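PDB 3BQY: putative TetR family transcriptional regulator from Streptomyces coelicolor A3, which probably binds DNA near its target promoters and regulates, most likely represses, transcription. Local coordinates for residues His56-Val61 and Arg85-Ala90; Gln9-Leu14 and Thr51-His56. All blocks are in the same frame, centred on the assembly; numbering follows the deposited sequence.

Overall arrangement
Both contacts draw on helix 46-57, but on different lengths of it. Interaction 2 packs its 51-56 length across helix 4-18 within the N-terminal, TetR-type DNA-binding region, whereas interaction 1 joins its C-terminal end and the following turn to helix 73-89 of the C-terminal domain. Both include His56, which makes its contact only in interaction 2, and they meet where Met57 CE lies 3.5 Å from Leu12 CD2. Interaction 1, whose centre lies about 8 Å from the centre of the chain, is the deeper and has a water bridge between backbone carbonyls beside its small apolar groups. Interaction 2, whose centre lies about 14 Å out, has a buried selenomethionine-leucine-alanine packing and a solvent-exposed margin of Gln9 and His56.

Interaction 1: His56-Val61 and Arg85-Ala90; sequences HMVDGV and RAALLA
Two hydrogen bonds hold a water molecule between the segments, and it is the donor in both: one goes to Met57 O at 2.8 Å, the other to Ala87 O, with the water oxygen again 2.8 Å away. Two carbonyls cannot bond to each other, so the water supplies the hydrogens that both need. No direct hydrogen bond crosses the contact.

Beside this bridge the methyl of Ala87 does most of the touching. Its CB comes within 3.3 Å of Met57 O, while Val61 CG2 meets the same CB at 3.7 Å. Alanine suits the place because a longer side chain would probably run into the backbone opposite; the CA atoms of Val58 and Ala87 are 5.8 Å apart. Val58 leaves helical geometry and opens a type II turn closed by its carbonyl, with Val61 N lying 3.0 Å from Val58 O. Gly60 takes the turn's third position at phi 83°, where a CB would collide with the carbonyl oxygen of Asp59. The turn thus swings Val61 back toward the helix, and with CG1 anti to the backbone N, CG2 is left to face Ala87. Deeper in, Val58 CG1 and Leu88 CD2 approach tip to tip at 4.4 Å, and both residues also pack on Phe98 of helix 94-99; Val61 reaches Phe111 of helix 106-121.

The contact lies where helix 46-57 ends and meets the C-terminal domain. In TetR relatives the corresponding helix links the DNA-binding domain to the ligand-binding core, a role consistent with this junction.

Interaction 2: Gln9-Leu14 and Thr51-His56; sequences QTALDL and TAMAEH
A bend at the end of the Met53 side chain, chi3 74°, brings its CE methyl up to Leu12 CD2, and His56, with CG anti to the backbone N at chi1 -172°, sends its imidazole toward the same leucine. Leu12 has its CG anti to the carbonyl carbon and splits its two methyls between them. CD2 meets Met53 CE at 3.9 Å as the two chains slide past each other in opposite directions; CD1 approaches His56 ND1 obliquely at 3.4 Å.

The helices cross almost at right angles, with a signed angle of -86° and axes 10.1 Å apart at closest approach, so the contact is concentrated in a few side chains. Ala11, the residue before Leu12, has only a methyl to offer, which lets the selenium of selenomethionine Met53 lie 3.8 Å from Ala11 CB. Val8 and Leu15 of helix 4-18 also pack on Met53, and Leu23 touches it from a loop. An alanine at Leu12 would remove both branching methyls and would probably loosen the packing around Met53 CE and the His56 ring.

At the exposed margin Gln9 folds back, bringing OE1 to 4.0 Å from His56 CE1 without a hydrogen bond, while its NE2 makes a weak bond to Asp13 OD1. A flexible polar glutamine and a polar imidazole suit this exposed margin, whereas the interior is apolar. Helix 4-18 itself lies against helix 25-32 of the predicted helix-turn-helix. Between segments 9-14 and 51-56 no hydrogen bond crosses, so the hold here would come mainly from shape and excluded water.

Interaction 1: His56-Val61 and Arg85-Ala90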
loop_
_atom_site.group_PDB
_atom_site.type_symbol
_atom_site.label_atom_id
_atom_site.label_comp_id
_atom_site.label_asym_id
_atom_site.label_seq_id
_atom_site.Cartn_x
_atom_site.Cartn_y
_atom_site.Cartn_z
ATOM N N HIS A 56 -17.411 7.230 -1.235
ATOM C CA HIS A 56 -18.094 7.718 -0.040
ATOM C C HIS A 56 -17.184 7.868 1.197
ATOM O O HIS A 56 -17.308 8.854 1.956
ATOM C CB HIS A 56 -19.280 6.812 0.301
ATOM C CG HIS A 56 -20.133 7.353 1.403
ATOM N ND1 HIS A 56 -20.078 6.875 2.695
ATOM C CD2 HIS A 56 -21.040 8.358 1.408
ATOM C CE1 HIS A 56 -20.941 7.542 3.445
ATOM N NE2 HIS A 56 -21.530 8.451 2.689
HETATM N N MSE A 57 -16.269 6.910 1.406
HETATM C CA MSE A 57 -15.351 6.943 2.545
HETATM C C MSE A 57 -14.535 8.221 2.566
HETATM O O MSE A 57 -14.231 8.727 3.644
HETATM C CB MSE A 57 -14.348 5.759 2.496
HETATM C CG MSE A 57 -14.993 4.436 2.769
HETATM SE SE MSE A 57 -13.539 3.097 2.600
HETATM C CE MSE A 57 -14.685 1.568 2.720
ATOM N N VAL A 58 -14.173 8.729 1.389
ATOM C CA VAL A 58 -13.299 9.916 1.318
ATOM C C VAL A 58 -14.037 11.247 1.153
ATOM O O VAL A 58 -13.417 12.274 0.871
ATOM C CB VAL A 58 -12.150 9.738 0.259
ATOM C CG1 VAL A 58 -11.256 8.542 0.681
ATOM C CG2 VAL A 58 -12.711 9.442 -1.158
ATOM N N ASP A 59 -15.354 11.221 1.313
ATOM C CA ASP A 59 -16.165 12.437 1.333
ATOM C C ASP A 59 -15.560 13.442 2.323
ATOM O O ASP A 59 -15.252 13.098 3.463
ATOM C CB ASP A 59 -17.584 12.086 1.775
ATOM C CG ASP A 59 -18.479 13.294 1.833
ATOM O OD1 ASP A 59 -18.581 14.028 0.816
ATOM O OD2 ASP A 59 -19.076 13.515 2.909
ATOM N N GLY A 60 -15.330 14.667 1.892
ATOM C CA GLY A 60 -14.811 15.636 2.848
ATOM C C GLY A 60 -13.314 15.631 3.102
ATOM O O GLY A 60 -12.808 16.585 3.691
ATOM N N VAL A 61 -12.591 14.598 2.655
ATOM C CA VAL A 61 -11.138 14.576 2.812
ATOM C C VAL A 61 -10.458 15.829 2.235
ATOM O O VAL A 61 -9.594 16.404 2.894
ATOM C CB VAL A 61 -10.532 13.276 2.293
ATOM C CG1 VAL A 61 -9.014 13.312 2.289
ATOM C CG2 VAL A 61 -11.030 12.084 3.178
ATOM N N ARG A 85 -5.830 9.065 5.693
ATOM C CA ARG A 85 -5.620 7.970 6.631
ATOM C C ARG A 85 -6.828 7.760 7.562
ATOM O O ARG A 85 -7.286 6.635 7.753
ATOM C CB ARG A 85 -4.343 8.203 7.446
ATOM C CG ARG A 85 -4.110 7.133 8.482
ATOM C CD ARG A 85 -2.783 7.338 9.201
ATOM N NE ARG A 85 -2.619 6.405 10.313
ATOM C CZ ARG A 85 -2.880 6.689 11.582
ATOM N NH1 ARG A 85 -3.286 7.902 11.912
ATOM N NH2 ARG A 85 -2.728 5.766 12.527
ATOM N N ALA A 86 -7.318 8.837 8.146
ATOM C CA ALA A 86 -8.417 8.761 9.096
ATOM C C ALA A 86 -9.682 8.222 8.420
ATOM O O ALA A 86 -10.392 7.400 9.007
ATOM C CB ALA A 86 -8.674 10.148 9.718
ATOM N N ALA A 87 -9.936 8.659 7.184
ATOM C CA ALA A 87 -11.127 8.230 6.446
ATOM C C ALA A 87 -11.044 6.732 6.161
ATOM O O ALA A 87 -12.053 6.048 6.208
ATOM C CB ALA A 87 -11.273 9.010 5.149
ATOM N N LEU A 88 -9.844 6.210 5.883
ATOM C CA LEU A 88 -9.718 4.779 5.619
ATOM C C LEU A 88 -9.760 3.952 6.900
ATOM O O LEU A 88 -10.289 2.836 6.892
ATOM C CB LEU A 88 -8.411 4.489 4.872
ATOM C CG LEU A 88 -8.261 5.246 3.543
ATOM C CD1 LEU A 88 -6.926 4.820 2.888
ATOM C CD2 LEU A 88 -9.479 5.042 2.608
ATOM N N LEU A 89 -9.182 4.480 7.989
ATOM C CA LEU A 89 -9.221 3.796 9.300
ATOM C C LEU A 89 -10.625 3.738 9.902
ATOM O O LEU A 89 -10.889 2.907 10.777
ATOM C CB LEU A 89 -8.276 4.497 10.303
ATOM C CG LEU A 89 -6.759 4.306 10.076
ATOM C CD1 LEU A 89 -6.027 5.132 11.109
ATOM C CD2 LEU A 89 -6.358 2.832 10.148
ATOM N N ALA A 90 -11.515 4.613 9.440
ATOM C CA ALA A 90 -12.893 4.696 9.963
ATOM C C ALA A 90 -13.710 3.457 9.591
ATOM O O ALA A 90 -14.772 3.236 10.153
ATOM C CB ALA A 90 -13.585 5.957 9.489
HETATM O O HOH W 1 -14.534 7.392 6.090
#

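Interaction 2: Gln9-Leu14 and Thr51-His56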
loop_
_atom_site.group_PDB
_atom_site.type_symbol
_atom_site.label_atom_id
_atom_site.label_comp_id
_atom_site.label_asym_id
_atom_site.label_seq_id
_atom_site.Cartn_x
_atom_site.Cartn_y
_atom_site.Cartn_z
ATOM N N GLN A 9 -24.416 2.526 2.393
ATOM C CA GLN A 9 -24.339 2.625 3.847
ATOM C C GLN A 9 -24.449 1.249 4.505
ATOM O O GLN A 9 -23.697 0.930 5.413
ATOM C CB GLN A 9 -25.422 3.562 4.396
ATOM C CG GLN A 9 -25.236 3.885 5.875
ATOM C CD GLN A 9 -23.837 4.427 6.201
ATOM O OE1 GLN A 9 -23.478 5.530 5.785
ATOM N NE2 GLN A 9 -23.040 3.642 6.936
ATOM N N THR A 10 -25.394 0.447 4.044
ATOM C CA THR A 10 -25.556 -0.922 4.552
ATOM C C THR A 10 -24.280 -1.756 4.334
ATOM O O THR A 10 -23.828 -2.471 5.241
ATOM C CB THR A 10 -26.803 -1.590 3.956
ATOM O OG1 THR A 10 -27.956 -0.822 4.330
ATOM C CG2 THR A 10 -26.981 -3.021 4.494
ATOM N N ALA A 11 -23.692 -1.630 3.146
ATOM C CA ALA A 11 -22.446 -2.302 2.819
ATOM C C ALA A 11 -21.297 -1.875 3.740
ATOM O O ALA A 11 -20.553 -2.723 4.239
ATOM C CB ALA A 11 -22.099 -2.094 1.342
ATOM N N LEU A 12 -21.173 -0.569 4.006
ATOM C CA LEU A 12 -20.192 -0.074 4.969
ATOM C C LEU A 12 -20.441 -0.619 6.391
ATOM O O LEU A 12 -19.485 -0.917 7.113
ATOM C CB LEU A 12 -20.174 1.470 4.990
ATOM C CG LEU A 12 -19.623 2.093 3.686
ATOM C CD1 LEU A 12 -19.939 3.581 3.663
ATOM C CD2 LEU A 12 -18.114 1.861 3.522
ATOM N N ASP A 13 -21.711 -0.707 6.788
ATOM C CA ASP A 13 -22.084 -1.331 8.066
ATOM C C ASP A 13 -21.593 -2.785 8.122
ATOM O O ASP A 13 -20.914 -3.172 9.076
ATOM C CB ASP A 13 -23.606 -1.295 8.257
ATOM C CG ASP A 13 -24.126 0.117 8.574
ATOM O OD1 ASP A 13 -23.315 0.987 8.962
ATOM O OD2 ASP A 13 -25.360 0.343 8.462
ATOM N N LEU A 14 -21.897 -3.550 7.071
ATOM C CA LEU A 14 -21.484 -4.959 6.944
ATOM C C LEU A 14 -19.967 -5.104 7.007
ATOM O O LEU A 14 -19.437 -6.002 7.661
ATOM C CB LEU A 14 -21.961 -5.551 5.622
ATOM C CG LEU A 14 -23.342 -6.153 5.497
ATOM C CD1 LEU A 14 -23.423 -6.774 4.126
ATOM C CD2 LEU A 14 -23.591 -7.223 6.589
ATOM N N THR A 51 -16.307 0.488 -5.498
ATOM C CA THR A 51 -15.885 1.791 -6.002
ATOM C C THR A 51 -16.728 2.905 -5.341
ATOM O O THR A 51 -16.189 3.914 -4.876
ATOM C CB THR A 51 -15.948 1.796 -7.544
ATOM O OG1 THR A 51 -14.938 0.900 -8.043
ATOM C CG2 THR A 51 -15.741 3.196 -8.122
ATOM N N ALA A 52 -18.042 2.695 -5.264
ATOM C CA ALA A 52 -18.946 3.658 -4.625
ATOM C C ALA A 52 -18.672 3.817 -3.115
ATOM O O ALA A 52 -18.712 4.938 -2.583
ATOM C CB ALA A 52 -20.434 3.285 -4.899
HETATM N N MSE A 53 -18.351 2.706 -2.455
HETATM C CA MSE A 53 -17.944 2.705 -1.057
HETATM C C MSE A 53 -16.679 3.533 -0.831
HETATM O O MSE A 53 -16.646 4.387 0.067
HETATM C CB MSE A 53 -17.753 1.272 -0.560
HETATM C CG MSE A 53 -19.098 0.508 -0.394
HETATM SE SE MSE A 53 -18.788 -1.424 -0.295
HETATM C CE MSE A 53 -18.066 -1.435 1.505
ATOM N N ALA A 54 -15.676 3.298 -1.667
ATOM C CA ALA A 54 -14.397 3.993 -1.556
ATOM C C ALA A 54 -14.623 5.512 -1.743
ATOM O O ALA A 54 -14.095 6.326 -0.987
ATOM C CB ALA A 54 -13.431 3.455 -2.611
ATOM N N GLU A 55 -15.441 5.876 -2.727
ATOM C CA GLU A 55 -15.721 7.281 -3.027
ATOM C C GLU A 55 -16.457 7.939 -1.842
ATOM O O GLU A 55 -16.123 9.047 -1.450
ATOM C CB GLU A 55 -16.475 7.402 -4.367
ATOM C CG GLU A 55 -17.142 8.726 -4.622
ATOM C CD GLU A 55 -16.163 9.840 -5.005
ATOM O OE1 GLU A 55 -14.939 9.605 -5.113
ATOM O OE2 GLU A 55 -16.645 10.974 -5.172
ATOM N N HIS A 56 -17.411 7.230 -1.235
ATOM C CA HIS A 56 -18.094 7.718 -0.040
ATOM C C HIS A 56 -17.184 7.868 1.197
ATOM O O HIS A 56 -17.308 8.854 1.956
ATOM C CB HIS A 56 -19.280 6.812 0.301
ATOM C CG HIS A 56 -20.133 7.353 1.403
ATOM N ND1 HIS A 56 -20.078 6.875 2.695
ATOM C CD2 HIS A 56 -21.040 8.358 1.408
ATOM C CE1 HIS A 56 -20.941 7.542 3.445
ATOM N NE2 HIS A 56 -21.530 8.451 2.689
#